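Thiazoline oxidase/subtilisin-like protease from Prochloron didemni probably cleaves and macrocyclises precursor peptides of the patellamides through its subtilisin-like macrocyclase domain. Local coordinates of one contact, PDB 4AKS (chain A, 2.19 Å), residues 242-247 and 268-273, beside the matching contact of the related subtilisin-like protein from Prochloron didemni, PDB 4H6V (chain B, 1.70 Å), residues 172-177 and 198-203. One frame, after least-squares fit of the local backbone (RMSD 0.24 Å); residues are numbered along the deposited sequences.

Structure 1 (4AKS).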
loop_
_atom_site.group_PDB
_atom_site.type_symbol
_atom_site.label_atom_id
_atom_site.label_comp_id
_atom_site.label_asym_id
_atom_site.label_seq_id
_atom_site.Cartn_x
_atom_site.Cartn_y
_atom_site.Cartn_z
ATOM N N LEU A 242 -6.092 4.307 9.746
ATOM C CA LEU A 242 -6.794 3.093 9.354
ATOM C C LEU A 242 -5.812 1.937 9.426
ATOM O O LEU A 242 -4.897 1.831 8.596
ATOM C CB LEU A 242 -7.392 3.229 7.958
ATOM C CG LEU A 242 -8.158 2.018 7.422
ATOM C CD1 LEU A 242 -9.512 1.929 8.137
ATOM C CD2 LEU A 242 -8.354 2.095 5.914
ATOM N N ALA A 243 -5.984 1.096 10.442
ATOM C CA ALA A 243 -5.124 -0.061 10.676
ATOM C C ALA A 243 -5.685 -1.237 9.900
ATOM O O ALA A 243 -6.883 -1.477 9.936
ATOM C CB ALA A 243 -5.085 -0.386 12.161
ATOM N N VAL A 244 -4.838 -1.992 9.211
ATOM C CA VAL A 244 -5.331 -3.068 8.353
ATOM C C VAL A 244 -4.702 -4.416 8.693
ATOM O O VAL A 244 -3.477 -4.545 8.730
ATOM C CB VAL A 244 -5.088 -2.743 6.875
ATOM C CG1 VAL A 244 -5.774 -3.782 6.000
ATOM C CG2 VAL A 244 -5.618 -1.349 6.556
ATOM N N GLY A 245 -5.550 -5.404 8.927
ATOM C CA GLY A 245 -5.146 -6.799 9.126
ATOM C C GLY A 245 -5.398 -7.637 7.879
ATOM O O GLY A 245 -6.192 -7.263 7.009
ATOM N N ALA A 246 -4.736 -8.786 7.812
ATOM C CA ALA A 246 -4.743 -9.650 6.632
ATOM C C ALA A 246 -5.792 -10.729 6.767
ATOM O O ALA A 246 -5.846 -11.417 7.786
ATOM C CB ALA A 246 -3.373 -10.298 6.433
ATOM N N ALA A 247 -6.616 -10.874 5.731
ATOM C CA ALA A 247 -7.535 -12.011 5.619
ATOM C C ALA A 247 -6.989 -13.082 4.650
ATOM O O ALA A 247 -6.292 -12.791 3.655
ATOM C CB ALA A 247 -8.925 -11.556 5.190
ATOM N N ILE A 268 -9.515 -2.860 10.237
ATOM C CA ILE A 268 -10.349 -3.478 9.244
ATOM C C ILE A 268 -9.533 -4.605 8.612
ATOM O O ILE A 268 -8.312 -4.537 8.559
ATOM C CB ILE A 268 -10.800 -2.415 8.212
ATOM C CG1 ILE A 268 -11.906 -2.949 7.305
ATOM C CG2 ILE A 268 -9.627 -1.887 7.377
ATOM C CD1 ILE A 268 -12.498 -1.885 6.394
ATOM N N LEU A 269 -10.197 -5.668 8.175
ATOM C CA LEU A 269 -9.509 -6.767 7.508
ATOM C C LEU A 269 -9.732 -6.670 6.025
ATOM O O LEU A 269 -10.824 -6.337 5.575
ATOM C CB LEU A 269 -9.988 -8.126 7.998
ATOM C CG LEU A 269 -9.606 -8.470 9.430
ATOM C CD1 LEU A 269 -10.518 -9.579 9.977
ATOM C CD2 LEU A 269 -8.140 -8.884 9.490
ATOM N N ALA A 270 -8.701 -6.999 5.269
ATOM C CA ALA A 270 -8.768 -7.055 3.825
ATOM C C ALA A 270 -7.928 -8.247 3.339
ATOM O O ALA A 270 -7.114 -8.781 4.096
ATOM C CB ALA A 270 -8.260 -5.752 3.227
ATOM N N PRO A 271 -8.138 -8.688 2.088
ATOM C CA PRO A 271 -7.344 -9.812 1.572
ATOM C C PRO A 271 -5.840 -9.551 1.709
ATOM O O PRO A 271 -5.346 -8.500 1.282
ATOM C CB PRO A 271 -7.742 -9.870 0.100
ATOM C CG PRO A 271 -9.119 -9.284 0.059
ATOM C CD PRO A 271 -9.095 -8.187 1.082
ATOM N N GLY A 272 -5.143 -10.480 2.347
ATOM C CA GLY A 272 -3.696 -10.385 2.541
ATOM C C GLY A 272 -2.942 -11.660 2.204
ATOM O O GLY A 272 -1.765 -11.785 2.519
ATOM N N GLU A 273 -3.610 -12.614 1.564
ATOM C CA GLU A 273 -2.984 -13.872 1.179
ATOM C C GLU A 273 -2.925 -13.946 -0.342
ATOM O O GLU A 273 -3.894 -13.612 -1.010
ATOM C CB GLU A 273 -3.781 -15.055 1.746
ATOM C CG GLU A 273 -3.137 -16.409 1.477
ATOM C CD GLU A 273 -3.795 -17.578 2.187
ATOM O OE1 GLU A 273 -4.973 -17.478 2.604
ATOM O OE2 GLU A 273 -3.121 -18.630 2.280
#

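Structure 2 (4H6V).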
loop_
_atom_site.group_PDB
_atom_site.type_symbol
_atom_site.label_atom_id
_atom_site.label_comp_id
_atom_site.label_asym_id
_atom_site.label_seq_id
_atom_site.Cartn_x
_atom_site.Cartn_y
_atom_site.Cartn_z
ATOM N N LEU B 172 -6.261 4.290 9.978
ATOM C CA LEU B 172 -6.977 3.083 9.618
ATOM C C LEU B 172 -5.978 1.926 9.558
ATOM O O LEU B 172 -5.140 1.857 8.655
ATOM C CB LEU B 172 -7.714 3.274 8.284
ATOM C CG LEU B 172 -8.565 2.125 7.748
ATOM C CD1 LEU B 172 -9.630 1.673 8.730
ATOM C CD2 LEU B 172 -9.216 2.575 6.450
ATOM N N ALA B 173 -6.027 1.060 10.571
ATOM C CA ALA B 173 -5.151 -0.106 10.657
ATOM C C ALA B 173 -5.710 -1.215 9.786
ATOM O O ALA B 173 -6.929 -1.386 9.709
ATOM C CB ALA B 173 -5.033 -0.569 12.112
ATOM N N VAL B 174 -4.829 -1.948 9.099
ATOM C CA VAL B 174 -5.279 -2.981 8.161
ATOM C C VAL B 174 -4.646 -4.325 8.486
ATOM O O VAL B 174 -3.420 -4.478 8.445
ATOM C CB VAL B 174 -4.988 -2.607 6.683
ATOM C CG1 VAL B 174 -5.527 -3.700 5.754
ATOM C CG2 VAL B 174 -5.610 -1.250 6.339
ATOM N N GLY B 175 -5.502 -5.280 8.831
ATOM C CA GLY B 175 -5.092 -6.666 9.041
ATOM C C GLY B 175 -5.320 -7.488 7.782
ATOM O O GLY B 175 -5.920 -7.000 6.819
ATOM N N ALA B 176 -4.891 -8.745 7.820
ATOM C CA ALA B 176 -4.935 -9.623 6.663
ATOM C C ALA B 176 -5.901 -10.782 6.863
ATOM O O ALA B 176 -5.842 -11.487 7.875
ATOM C CB ALA B 176 -3.528 -10.144 6.344
ATOM N N MET B 177 -6.797 -10.964 5.900
ATOM C CA MET B 177 -7.679 -12.135 5.867
ATOM C C MET B 177 -7.400 -12.971 4.622
ATOM O O MET B 177 -6.850 -12.460 3.642
ATOM C CB MET B 177 -9.150 -11.728 5.923
ATOM C CG MET B 177 -9.668 -10.916 4.734
ATOM S SD MET B 177 -11.446 -10.637 4.877
ATOM C CE MET B 177 -11.700 -9.345 3.654
ATOM N N ILE B 198 -9.445 -2.825 10.116
ATOM C CA ILE B 198 -10.270 -3.688 9.272
ATOM C C ILE B 198 -9.421 -4.764 8.600
ATOM O O ILE B 198 -8.225 -4.557 8.369
ATOM C CB ILE B 198 -11.091 -2.911 8.200
ATOM C CG1 ILE B 198 -10.168 -2.158 7.231
ATOM C CG2 ILE B 198 -12.138 -1.974 8.869
ATOM C CD1 ILE B 198 -10.904 -1.660 5.976
ATOM N N LEU B 199 -10.049 -5.903 8.307
ATOM C CA LEU B 199 -9.392 -6.991 7.596
ATOM C C LEU B 199 -9.551 -6.819 6.091
ATOM O O LEU B 199 -10.649 -6.562 5.599
ATOM C CB LEU B 199 -9.969 -8.344 8.005
ATOM C CG LEU B 199 -9.754 -8.790 9.453
ATOM C CD1 LEU B 199 -10.541 -10.065 9.681
ATOM C CD2 LEU B 199 -8.274 -8.978 9.758
ATOM N N ALA B 200 -8.448 -6.943 5.366
ATOM C CA ALA B 200 -8.501 -6.908 3.904
ATOM C C ALA B 200 -7.757 -8.122 3.355
ATOM O O ALA B 200 -6.962 -8.734 4.069
ATOM C CB ALA B 200 -7.896 -5.588 3.362
ATOM N N PRO B 201 -7.995 -8.472 2.079
ATOM C CA PRO B 201 -7.277 -9.630 1.540
ATOM C C PRO B 201 -5.765 -9.493 1.693
ATOM O O PRO B 201 -5.161 -8.455 1.339
ATOM C CB PRO B 201 -7.680 -9.631 0.064
ATOM C CG PRO B 201 -9.016 -8.998 0.051
ATOM C CD PRO B 201 -8.907 -7.889 1.073
ATOM N N GLY B 202 -5.156 -10.537 2.242
ATOM C CA GLY B 202 -3.747 -10.501 2.585
ATOM C C GLY B 202 -3.026 -11.796 2.272
ATOM O O GLY B 202 -1.870 -11.954 2.655
ATOM N N GLU B 203 -3.710 -12.704 1.580
ATOM C CA GLU B 203 -3.121 -13.983 1.169
ATOM C C GLU B 203 -2.837 -13.958 -0.336
ATOM O O GLU B 203 -3.749 -13.760 -1.136
ATOM C CB GLU B 203 -4.057 -15.152 1.516
ATOM C CG GLU B 203 -3.542 -16.522 1.068
ATOM C CD GLU B 203 -4.474 -17.679 1.416
ATOM O OE1 GLU B 203 -5.717 -17.522 1.374
ATOM O OE2 GLU B 203 -3.949 -18.768 1.718
#

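Structure 1 (4AKS)
The edge of the parallel subtilase sheet is formed here, where strand 267-271, outermost within the chain, pairs with strand 241-247. Ala247 donates its N-H to Ala270 O (2.7 Å), and its own carbonyl accepts Gly272 N at 2.9 Å, so the residue is held to the neighbouring segment through both its N-H and its C=O. That carbonyl oxygen, Ala247 O, also lies 3.8 Å from Pro271 CA. The methyl, Ala247 CB, sits 3.5 Å from Ala270 O; outside the pair it also touches Phe347. Further back along the strands, Ile268 N bonds to Ala243 O and Gly245 N to Ile268 O. The CG1 branch of Ile268 is anti to the backbone N (chi1 -168°), which leaves CG2 facing Leu242 CD1 at 3.9 Å; Leu325 and Leu326 of helix 318-328 cover this end. Leu269, on the face away from Ile268 and Val244, lays CD2 over the Gly245 peptide, 3.4 Å from Gly245 C. Glu273, extended beyond CG, sends OE1 to the backbone N of Val249.

Structure 2 (4H6V)
Two neighbouring parallel strands of the subtilase sheet, 172-177 and 197-201, meet here. Met177 donates its N-H to Ala200 O (2.9 Å), and its own carbonyl accepts Gly202 N at 2.9 Å, so the residue is held to the neighbouring segment through both its N-H and its C=O. That carbonyl oxygen, Met177 O, also lies 3.6 Å from Pro201 CA. Met177 CG takes the position between backbone N and carbonyl carbon (chi1 64°), and from there the extended chain lies over the neighbouring strand: CG is 3.5 Å from Ala200 O, and CE reaches Leu199 O at 3.6 Å. Further back, Ile198 N bonds to Ala173 O and Gly175 N to Ile198 O. In Ile198 chi1 is 61°, which turns CG1 to Leu172 CD1 at 4.1 Å; Leu255 of helix 247-257 covers this end. Leu199, on the face away from Ile198 and Val174, lays CD2 over the Gly175 peptide, 3.9 Å from Gly175 C. Glu203, extended beyond CG, sends OE1 to the backbone N of Asp179.

What differs
The backbone bonds on both sides of the exchanged residue are kept: Ala247(A) N to Ala270(A) O matches Met177(B) N to Ala200(B) O, and Gly272(A) N to Ala247(A) O matches Gly202(B) N to Met177(B) O. The pairing of Ile268(A) with Ala243(A) and Gly245(A) recurs in Ile198(B), Ala173(B) and Gly175(B), and the CA atoms that can be compared coincide within the error. Ala247(A) against Met177(B) is therefore an exchange of side chain on the same backbone. Their CB atoms coincide within the error, both residues are buried, and each touches the leucine, alanine and proline of the next strand. CG, SD and CE of Met177(B) have no counterpart in the side chain of Ala247(A) and extend the apolar side chain along strand 197-201. Leu269(A), Val244(A) and their counterparts Leu199(B) and Val174(B) keep their places within the error. The isoleucine is modelled differently: chi1 is -168° in Ile268(A) and 61° in Ile198(B), with the CD1 atoms 1.7 Å apart after superposition. The place of CD1 of Ile268(A) is left, CG1 of Ile198(B) stands near that of CG2 of Ile268(A), and the touches on Leu242(A)/Leu172(B) and Ala243(A)/Ala173(B) are kept. Glu273(A) and Glu203(B) share a rotamer, but their CD atoms lie 1.0 Å apart after superposition; the place of OE1 of Glu273(A) is left, while CB still touches the carbonyl oxygen of Ala247(A) or Met177(B).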